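Local coordinates for protein PHOX (Pseudomonas fluorescens, PDB 4A9V) that hydrolyses phosphate monoesters as an alkaline phosphatase, with phosphotransfer catalysed by an iron-calcium cofactor in a beta-propeller fold, at residues 143-151 with 169-177; 29-40 with 568-579. One frame throughout, in Å; residues are numbered along the deposited sequence.

Contact 1 (143-151 with 169-177); sequences IHGNSPLRI and GKKVLGTFQ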
loop_
_atom_site.group_PDB
_atom_site.type_symbol
_atom_site.label_atom_id
_atom_site.label_comp_id
_atom_site.label_asym_id
_atom_site.label_seq_id
_atom_site.Cartn_x
_atom_site.Cartn_y
_atom_site.Cartn_z
ATOM N N ILE A 143 4.840 -16.149 1.159
ATOM C CA ILE A 143 3.999 -16.068 2.330
ATOM C C ILE A 143 2.605 -15.772 1.800
ATOM O O ILE A 143 2.448 -14.889 0.957
ATOM C CB ILE A 143 4.493 -14.958 3.274
ATOM C CG1 ILE A 143 5.922 -15.275 3.740
ATOM C CG2 ILE A 143 3.559 -14.808 4.461
ATOM C CD1 ILE A 143 6.738 -14.082 4.166
ATOM N N HIS A 144 1.648 -16.628 2.106
ATOM C CA HIS A 144 0.343 -16.503 1.485
ATOM C C HIS A 144 -0.774 -16.522 2.492
ATOM O O HIS A 144 -0.548 -16.499 3.709
ATOM C CB HIS A 144 0.161 -17.581 0.415
ATOM C CG HIS A 144 0.356 -18.980 0.926
ATOM N ND1 HIS A 144 -0.490 -19.554 1.806
ATOM C CD2 HIS A 144 1.352 -19.914 0.667
ATOM C CE1 HIS A 144 -0.055 -20.785 2.100
ATOM N NE2 HIS A 144 1.062 -21.014 1.385
ATOM N N GLY A 145 -2.004 -16.534 1.995
ATOM C CA GLY A 145 -3.173 -16.364 2.842
ATOM C C GLY A 145 -3.476 -17.513 3.785
ATOM O O GLY A 145 -4.321 -17.361 4.669
ATOM N N ASN A 146 -2.749 -18.622 3.649
ATOM C CA ASN A 146 -2.846 -19.735 4.599
ATOM C C ASN A 146 -1.548 -20.008 5.376
ATOM O O ASN A 146 -1.488 -20.971 6.133
ATOM C CB ASN A 146 -3.314 -21.019 3.893
ATOM C CG ASN A 146 -4.821 -21.071 3.715
ATOM O OD1 ASN A 146 -5.574 -20.915 4.678
ATOM N ND2 ASN A 146 -5.265 -21.353 2.491
ATOM N N SER A 147 -0.540 -19.142 5.257
ATOM C CA SER A 147 0.739 -19.399 5.920
ATOM C C SER A 147 0.619 -19.246 7.437
ATOM O O SER A 147 -0.051 -18.339 7.915
ATOM C CB SER A 147 1.807 -18.444 5.405
ATOM O OG SER A 147 2.087 -18.651 4.027
ATOM N N PRO A 148 1.399 -20.025 8.196
ATOM C CA PRO A 148 1.342 -19.878 9.647
ATOM C C PRO A 148 2.127 -18.663 10.140
ATOM O O PRO A 148 3.337 -18.594 9.955
ATOM C CB PRO A 148 1.953 -21.185 10.157
ATOM C CG PRO A 148 2.834 -21.657 9.052
ATOM C CD PRO A 148 2.166 -21.211 7.783
ATOM N N LEU A 149 1.428 -17.726 10.777
ATOM C CA LEU A 149 2.024 -16.494 11.288
ATOM C C LEU A 149 1.808 -16.382 12.794
ATOM O O LEU A 149 0.969 -17.065 13.371
ATOM C CB LEU A 149 1.400 -15.265 10.605
ATOM C CG LEU A 149 2.026 -14.756 9.312
ATOM C CD1 LEU A 149 2.200 -15.803 8.232
ATOM C CD2 LEU A 149 1.254 -13.571 8.759
ATOM N N ARG A 150 2.572 -15.484 13.402
ATOM C CA ARG A 150 2.490 -15.211 14.832
ATOM C C ARG A 150 1.833 -13.856 15.047
ATOM O O ARG A 150 1.983 -12.951 14.226
ATOM C CB ARG A 150 3.900 -15.193 15.446
ATOM C CG ARG A 150 3.975 -14.567 16.833
ATOM C CD ARG A 150 5.370 -14.692 17.432
ATOM N NE ARG A 150 5.556 -13.825 18.595
ATOM C CZ ARG A 150 6.455 -12.845 18.660
ATOM N NH1 ARG A 150 7.252 -12.602 17.629
ATOM N NH2 ARG A 150 6.663 -12.210 19.809
ATOM N N ILE A 151 1.181 -13.692 16.192
ATOM C CA ILE A 151 0.657 -12.396 16.623
ATOM C C ILE A 151 1.433 -11.926 17.847
ATOM O O ILE A 151 1.636 -12.708 18.776
ATOM C CB ILE A 151 -0.831 -12.486 17.014
ATOM C CG1 ILE A 151 -1.649 -13.157 15.912
ATOM C CG2 ILE A 151 -1.382 -11.104 17.316
ATOM C CD1 ILE A 151 -3.083 -13.431 16.314
ATOM N N GLY A 169 -4.850 -17.281 20.911
ATOM C CA GLY A 169 -4.824 -15.923 20.367
ATOM C C GLY A 169 -3.452 -15.398 19.968
ATOM O O GLY A 169 -3.262 -14.186 19.884
ATOM N N LYS A 170 -2.551 -16.294 19.567
ATOM C CA LYS A 170 -1.199 -15.900 19.168
ATOM C C LYS A 170 -0.721 -16.514 17.862
ATOM O O LYS A 170 0.393 -16.224 17.423
ATOM C CB LYS A 170 -0.201 -16.204 20.278
ATOM C CG LYS A 170 -0.477 -15.407 21.540
ATOM C CD LYS A 170 0.623 -15.548 22.573
ATOM C CE LYS A 170 0.295 -14.729 23.812
ATOM N NZ LYS A 170 1.415 -14.708 24.790
ATOM N N LYS A 171 -1.576 -17.302 17.221
ATOM C CA LYS A 171 -1.216 -17.963 15.975
ATOM C C LYS A 171 -2.322 -17.779 14.956
ATOM O O LYS A 171 -3.429 -18.256 15.152
ATOM C CB LYS A 171 -0.979 -19.453 16.216
ATOM C CG LYS A 171 0.245 -19.741 17.065
ATOM C CD LYS A 171 0.479 -21.236 17.197
ATOM C CE LYS A 171 1.739 -21.536 17.989
ATOM N NZ LYS A 171 2.034 -22.995 17.988
ATOM N N VAL A 172 -1.969 -17.246 13.798
ATOM C CA VAL A 172 -2.965 -16.904 12.801
ATOM C C VAL A 172 -2.542 -17.463 11.449
ATOM O O VAL A 172 -1.359 -17.495 11.125
ATOM C CB VAL A 172 -3.188 -15.371 12.743
ATOM C CG1 VAL A 172 -1.881 -14.626 12.539
ATOM C CG2 VAL A 172 -4.213 -14.992 11.677
ATOM N N LEU A 173 -3.518 -17.921 10.676
ATOM C CA LEU A 173 -3.274 -18.331 9.302
ATOM C C LEU A 173 -3.385 -17.132 8.376
ATOM O O LEU A 173 -4.446 -16.518 8.229
ATOM C CB LEU A 173 -4.248 -19.417 8.869
ATOM C CG LEU A 173 -4.150 -20.735 9.633
ATOM C CD1 LEU A 173 -5.119 -21.741 9.043
ATOM C CD2 LEU A 173 -2.729 -21.277 9.629
ATOM N N GLY A 174 -2.277 -16.833 7.721
ATOM C CA GLY A 174 -2.296 -15.968 6.560
ATOM C C GLY A 174 -2.076 -14.501 6.827
ATOM O O GLY A 174 -2.407 -13.967 7.894
ATOM N N THR A 175 -1.513 -13.860 5.812
ATOM C CA THR A 175 -1.681 -12.451 5.557
ATOM C C THR A 175 -2.165 -12.332 4.117
ATOM O O THR A 175 -1.761 -13.125 3.258
ATOM C CB THR A 175 -0.350 -11.700 5.799
ATOM O OG1 THR A 175 -0.539 -10.296 5.656
ATOM C CG2 THR A 175 0.747 -12.150 4.852
ATOM N N PHE A 176 -3.185 -11.506 3.909
ATOM C CA PHE A 176 -3.808 -11.379 2.605
ATOM C C PHE A 176 -4.323 -9.949 2.439
ATOM O O PHE A 176 -4.231 -9.145 3.366
ATOM C CB PHE A 176 -4.916 -12.439 2.397
ATOM C CG PHE A 176 -5.944 -12.502 3.507
ATOM C CD1 PHE A 176 -6.991 -11.590 3.553
ATOM C CD2 PHE A 176 -5.892 -13.490 4.474
ATOM C CE1 PHE A 176 -7.920 -11.627 4.576
ATOM C CE2 PHE A 176 -6.843 -13.556 5.477
ATOM C CZ PHE A 176 -7.832 -12.598 5.551
ATOM N N GLN A 177 -4.715 -9.591 1.223
ATOM C CA GLN A 177 -5.085 -8.211 0.907
ATOM C C GLN A 177 -3.944 -7.266 1.295
ATOM O O GLN A 177 -4.145 -6.110 1.675
ATOM C CB GLN A 177 -6.434 -7.825 1.525
ATOM C CG GLN A 177 -7.611 -8.571 0.904
ATOM C CD GLN A 177 -8.072 -8.066 -0.464
ATOM O OE1 GLN A 177 -8.927 -8.695 -1.093
ATOM N NE2 GLN A 177 -7.670 -6.865 -0.837
#
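Leu149 and Val172 form the central, hydrogen-bonded pair of a short antiparallel ladder in which strand 171-173 borders a mixed sheet. Leu149 N reaches Val172 O at 2.8 Å, nearly in line with the carbonyl, whereas Val172 N returns to Leu149 O at 3.0 Å from well above the carbonyl plane. Ile151 N to Lys170 O and Gly174 N to Ser147 O extend the ladder at its two ends. On the buried face Val172 has CG1 between its backbone N and carbonyl carbon (chi1 54°), and this branch meets Ile151 CG1 at 3.7 Å, the two side chains crossing at about a right angle. Further along, Leu149 CD2 lies 3.9 Å from Thr175 CB, and Val250 of the same sheet packs against both residues. The ladder starts directly after a type I turn, His144 to Ser147, by which the chain leaves strand 130-144, last of a four-stranded antiparallel meander as in a propeller blade, and enters the mixed sheet. Two side-chain bonds brace this turn: His144 N points almost straight at Ser147 OG (2.8 Å), and Asn146 N meets His144 ND1 in the ring plane, while Ser147 OG sits over the centre of the imidazole face. Gly174 lies so close to the turn that its CA is 3.1 Å from Gly145 O; a side chain there would collide with that oxygen. On the opposite face Leu173 CD2 rests 3.7 Å from Asn146 O. Outside the two segments, Arg233 NH2 hydrogen-bonds both Gly145 O and Asn146 OD1.

Contact 2 (29-40 with 568-579); sequences GYKSSVLISWGQ and KPRSSVMAITRE. With EDO (1,2-ethanediol), chain J.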
loop_
_atom_site.group_PDB
_atom_site.type_symbol
_atom_site.label_atom_id
_atom_site.label_comp_id
_atom_site.label_asym_id
_atom_site.label_seq_id
_atom_site.Cartn_x
_atom_site.Cartn_y
_atom_site.Cartn_z
ATOM N N GLY A 29 15.047 7.788 -24.375
ATOM C CA GLY A 29 16.267 7.318 -23.736
ATOM C C GLY A 29 16.039 6.356 -22.587
ATOM O O GLY A 29 16.990 5.930 -21.941
ATOM N N TYR A 30 14.782 5.981 -22.361
ATOM C CA TYR A 30 14.414 5.040 -21.299
ATOM C C TYR A 30 13.899 3.734 -21.890
ATOM O O TYR A 30 13.312 3.716 -22.972
ATOM C CB TYR A 30 13.337 5.651 -20.390
ATOM C CG TYR A 30 13.904 6.630 -19.386
ATOM C CD1 TYR A 30 14.107 7.963 -19.711
ATOM C CD2 TYR A 30 14.272 6.205 -18.121
ATOM C CE1 TYR A 30 14.659 8.845 -18.795
ATOM C CE2 TYR A 30 14.787 7.082 -17.191
ATOM C CZ TYR A 30 14.964 8.404 -17.524
ATOM O OH TYR A 30 15.510 9.247 -16.587
ATOM N N LYS A 31 14.073 2.651 -21.146
ATOM C CA LYS A 31 13.569 1.358 -21.570
ATOM C C LYS A 31 13.019 0.594 -20.380
ATOM O O LYS A 31 13.256 0.954 -19.224
ATOM C CB LYS A 31 14.656 0.540 -22.267
ATOM C CG LYS A 31 15.911 0.325 -21.446
ATOM C CD LYS A 31 17.003 -0.338 -22.275
ATOM C CE LYS A 31 18.347 -0.288 -21.569
ATOM N NZ LYS A 31 18.346 -1.057 -20.288
ATOM N N SER A 32 12.199 -0.404 -20.681
ATOM C CA SER A 32 11.569 -1.227 -19.662
ATOM C C SER A 32 11.693 -2.698 -20.013
ATOM O O SER A 32 11.789 -3.066 -21.183
ATOM C CB SER A 32 10.092 -0.862 -19.492
ATOM O OG SER A 32 9.336 -1.184 -20.642
ATOM N N SER A 33 11.770 -3.511 -18.967
ATOM C CA SER A 33 11.833 -4.961 -19.085
ATOM C C SER A 33 10.962 -5.559 -17.984
ATOM O O SER A 33 10.895 -5.013 -16.892
ATOM C CB SER A 33 13.283 -5.428 -18.909
ATOM O OG SER A 33 13.442 -6.780 -19.298
ATOM N N VAL A 34 10.369 -6.718 -18.241
ATOM C CA VAL A 34 9.656 -7.443 -17.197
ATOM C C VAL A 34 10.646 -8.148 -16.285
ATOM O O VAL A 34 11.443 -8.965 -16.740
ATOM C CB VAL A 34 8.700 -8.487 -17.796
ATOM C CG1 VAL A 34 8.088 -9.332 -16.695
ATOM C CG2 VAL A 34 7.617 -7.812 -18.626
ATOM N N LEU A 35 10.589 -7.829 -14.999
ATOM C CA LEU A 35 11.388 -8.545 -14.010
ATOM C C LEU A 35 10.758 -9.892 -13.661
ATOM O O LEU A 35 11.422 -10.931 -13.675
ATOM C CB LEU A 35 11.560 -7.699 -12.745
ATOM C CG LEU A 35 12.436 -8.330 -11.657
ATOM C CD1 LEU A 35 13.906 -8.316 -12.050
ATOM C CD2 LEU A 35 12.225 -7.644 -10.317
ATOM N N ILE A 36 9.468 -9.868 -13.348
ATOM C CA ILE A 36 8.746 -11.066 -12.931
ATOM C C ILE A 36 7.253 -10.785 -13.056
ATOM O O ILE A 36 6.830 -9.631 -12.971
ATOM C CB ILE A 36 9.115 -11.486 -11.480
ATOM C CG1 ILE A 36 8.523 -12.854 -11.121
ATOM C CG2 ILE A 36 8.731 -10.415 -10.468
ATOM C CD1 ILE A 36 9.244 -13.520 -9.965
ATOM N N SER A 37 6.478 -11.826 -13.344
ATOM C CA SER A 37 5.030 -11.718 -13.487
ATOM C C SER A 37 4.321 -12.728 -12.583
ATOM O O SER A 37 4.853 -13.799 -12.277
ATOM C CB SER A 37 4.605 -11.992 -14.935
ATOM O OG SER A 37 5.171 -11.067 -15.844
ATOM N N TRP A 38 3.067 -12.423 -12.274
ATOM C CA TRP A 38 2.152 -13.369 -11.652
ATOM C C TRP A 38 2.302 -14.737 -12.264
ATOM O O TRP A 38 2.251 -14.890 -13.489
ATOM C CB TRP A 38 0.716 -12.880 -11.805
ATOM C CG TRP A 38 -0.302 -13.927 -11.500
ATOM C CD1 TRP A 38 -0.381 -14.750 -10.383
ATOM C CD2 TRP A 38 -1.375 -14.359 -12.377
ATOM N NE1 TRP A 38 -1.413 -15.639 -10.513
ATOM C CE2 TRP A 38 -2.047 -15.450 -11.696
ATOM C CE3 TRP A 38 -1.847 -13.930 -13.603
ATOM C CZ2 TRP A 38 -3.133 -16.098 -12.258
ATOM C CZ3 TRP A 38 -2.922 -14.601 -14.171
ATOM C CH2 TRP A 38 -3.548 -15.662 -13.518
ATOM N N GLY A 39 2.505 -15.744 -11.419
ATOM C CA GLY A 39 2.535 -17.130 -11.863
ATOM C C GLY A 39 3.923 -17.715 -12.055
ATOM O O GLY A 39 4.055 -18.925 -12.230
ATOM N N GLN A 40 4.963 -16.886 -12.003
ATOM C CA GLN A 40 6.334 -17.367 -12.172
ATOM C C GLN A 40 6.695 -18.336 -11.050
ATOM O O GLN A 40 6.686 -17.951 -9.886
ATOM C CB GLN A 40 7.284 -16.176 -12.130
ATOM C CG GLN A 40 8.757 -16.545 -12.142
ATOM C CD GLN A 40 9.167 -17.259 -13.409
ATOM O OE1 GLN A 40 8.865 -16.801 -14.514
ATOM N NE2 GLN A 40 9.860 -18.382 -13.259
ATOM N N LYS A 568 -3.485 -13.863 -22.008
ATOM C CA LYS A 568 -3.893 -13.557 -20.648
ATOM C C LYS A 568 -2.930 -12.517 -20.069
ATOM O O LYS A 568 -1.716 -12.731 -20.046
ATOM C CB LYS A 568 -3.854 -14.836 -19.804
ATOM C CG LYS A 568 -4.216 -14.620 -18.346
ATOM C CD LYS A 568 -4.459 -15.932 -17.624
ATOM C CE LYS A 568 -5.777 -16.562 -18.036
ATOM N NZ LYS A 568 -6.062 -17.816 -17.287
ATOM N N PRO A 569 -3.448 -11.344 -19.674
ATOM C CA PRO A 569 -2.583 -10.339 -19.061
ATOM C C PRO A 569 -2.126 -10.763 -17.670
ATOM O O PRO A 569 -2.826 -11.507 -16.986
ATOM C CB PRO A 569 -3.486 -9.109 -18.981
ATOM C CG PRO A 569 -4.853 -9.682 -18.812
ATOM C CD PRO A 569 -4.874 -10.976 -19.583
ATOM N N ARG A 570 -0.918 -10.353 -17.297
ATOM C CA ARG A 570 -0.325 -10.750 -16.021
ATOM C C ARG A 570 0.276 -9.535 -15.326
ATOM O O ARG A 570 1.146 -8.867 -15.878
ATOM C CB ARG A 570 0.763 -11.804 -16.237
ATOM C CG ARG A 570 0.251 -13.080 -16.885
ATOM C CD ARG A 570 1.384 -13.922 -17.438
ATOM N NE ARG A 570 2.208 -14.496 -16.379
ATOM C CZ ARG A 570 3.295 -15.220 -16.606
ATOM N NH1 ARG A 570 3.728 -15.382 -17.851
ATOM N NH2 ARG A 570 3.962 -15.753 -15.593
ATOM N N SER A 571 -0.137 -9.299 -14.084
ATOM C CA SER A 571 0.520 -8.312 -13.232
ATOM C C SER A 571 2.011 -8.588 -13.217
ATOM O O SER A 571 2.439 -9.744 -13.122
ATOM C CB SER A 571 -0.023 -8.391 -11.805
ATOM O OG SER A 571 -1.381 -7.997 -11.743
ATOM N N SER A 572 2.796 -7.524 -13.330
ATOM C CA SER A 572 4.234 -7.653 -13.472
ATOM C C SER A 572 4.955 -6.563 -12.711
ATOM O O SER A 572 4.438 -5.453 -12.550
ATOM C CB SER A 572 4.631 -7.577 -14.946
ATOM O OG SER A 572 4.020 -8.606 -15.703
ATOM N N VAL A 573 6.170 -6.881 -12.274
ATOM C CA VAL A 573 7.125 -5.890 -11.829
ATOM C C VAL A 573 8.043 -5.587 -12.999
ATOM O O VAL A 573 8.609 -6.503 -13.613
ATOM C CB VAL A 573 7.934 -6.406 -10.619
ATOM C CG1 VAL A 573 8.979 -5.392 -10.185
ATOM C CG2 VAL A 573 7.006 -6.739 -9.461
ATOM N N MET A 574 8.175 -4.301 -13.306
ATOM C CA MET A 574 8.998 -3.824 -14.408
ATOM C C MET A 574 10.285 -3.222 -13.871
ATOM O O MET A 574 10.293 -2.605 -12.812
ATOM C CB MET A 574 8.250 -2.747 -15.202
ATOM C CG MET A 574 6.844 -3.138 -15.620
ATOM S SD MET A 574 6.771 -4.618 -16.649
ATOM C CE MET A 574 7.649 -4.069 -18.110
ATOM N N ALA A 575 11.348 -3.357 -14.655
ATOM C CA ALA A 575 12.604 -2.660 -14.423
ATOM C C ALA A 575 12.774 -1.558 -15.463
ATOM O O ALA A 575 12.747 -1.827 -16.668
ATOM C CB ALA A 575 13.766 -3.639 -14.512
ATOM N N ILE A 576 12.864 -0.317 -14.995
ATOM C CA ILE A 576 13.024 0.849 -15.849
ATOM C C ILE A 576 14.463 1.346 -15.735
ATOM O O ILE A 576 14.974 1.550 -14.632
ATOM C CB ILE A 576 12.080 1.988 -15.410
ATOM C CG1 ILE A 576 10.634 1.501 -15.230
ATOM C CG2 ILE A 576 12.203 3.176 -16.349
ATOM C CD1 ILE A 576 10.007 0.843 -16.433
ATOM N N THR A 577 15.109 1.528 -16.884
ATOM C CA THR A 577 16.495 1.969 -16.932
ATOM C C THR A 577 16.662 3.025 -18.027
ATOM O O THR A 577 15.816 3.171 -18.909
ATOM C CB THR A 577 17.444 0.787 -17.213
ATOM O OG1 THR A 577 17.036 0.127 -18.416
ATOM C CG2 THR A 577 17.444 -0.209 -16.056
ATOM N N ARG A 578 17.795 3.722 -17.987
ATOM C CA ARG A 578 18.237 4.564 -19.094
ATOM C C ARG A 578 19.130 3.778 -20.047
ATOM O O ARG A 578 20.041 3.069 -19.623
ATOM C CB ARG A 578 18.989 5.793 -18.563
ATOM C CG ARG A 578 18.069 6.861 -17.993
ATOM C CD ARG A 578 18.801 7.854 -17.106
ATOM N NE ARG A 578 19.911 8.502 -17.788
ATOM C CZ ARG A 578 20.504 9.619 -17.376
ATOM N NH1 ARG A 578 20.103 10.227 -16.270
ATOM N NH2 ARG A 578 21.528 10.110 -18.056
ATOM N N GLU A 579 18.949 4.023 -21.342
ATOM C CA GLU A 579 19.828 3.461 -22.360
ATOM C C GLU A 579 21.281 3.859 -22.126
ATOM O O GLU A 579 22.191 3.067 -22.373
ATOM C CB GLU A 579 19.369 3.904 -23.756
ATOM C CG GLU A 579 17.998 3.365 -24.138
ATOM C CD GLU A 579 17.386 4.074 -25.333
ATOM O OE1 GLU A 579 18.059 4.942 -25.930
ATOM O OE2 GLU A 579 16.230 3.754 -25.682
HETATM C C1 EDO J . -9.423 -18.362 -19.362
HETATM O O1 EDO J . -7.995 -18.473 -19.382
HETATM C C2 EDO J . -9.900 -18.005 -17.954
HETATM O O2 EDO J . -8.842 -18.263 -17.016
HETATM O O HOH W 1 6.393 -17.416 -15.805
#
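The bend of Arg570 at chi3 (69°) curls its guanidinium round the carbonyl of Trp38, and a similar bend of Lys31 at chi4 (64°) swings NZ back to Thr577 OG1, 2.6 Å away. Arg570 grips Trp38 O side-on, with NE at 2.9 Å and NH2 at 2.8 Å, the oxygen lying in the guanidinium plane. Ser37 CB covers one face of this group, the indole, whose CE3 touches Arg570 CG, has its plane 77° from that of the guanidinium, and a water joins NH2 to Gln40 OE1. Outside the pair, NH1 forms a salt bridge with Glu562. A leucine in place of this arginine would probably leave Trp38 O without either donor and Glu562 without this partner. Next along the ladder, Ser37 OG and Ser572 OG are 2.7 Å apart, and Ser572 OG donates to Arg570 O. At the far end Arg578 CG sits over the Tyr30 ring, 3.7 Å from its centroid, a CH-pi contact. Midway the register slips at a classic beta bulge: Leu35 and Ile36 both face Val573, whose O takes Leu35 N at 2.8 Å and Ile36 N only weakly at 3.5 Å. Strand 30-37, from near the N-terminus, thus becomes the outer strand of a sheet otherwise built from strands 532-538, 544-550 and 572-578, the "Velcro" closure typical of beta-propellers.

How the contacts relate
Contact 1 is nested, along the chain, inside the very long loop that contact 2 closes: 29-40 comes first, then 143-151 and 169-177, and finally 568-579. Their centres are 29 Å apart and their nearest atoms about 11 Å, without touching. They belong to different sheets, contact 2 to the antiparallel one that joins the chain ends, contact 1 to the mixed sheet entered after strand 130-144. That strand relates the two, since its Phe133 packs on Ile36 and its last residues belong to contact 1. The pair contrasts two scales: a pairing distant in sequence, consistent with closure of the propeller ring, and a local one that follows the chain from one sheet to the next.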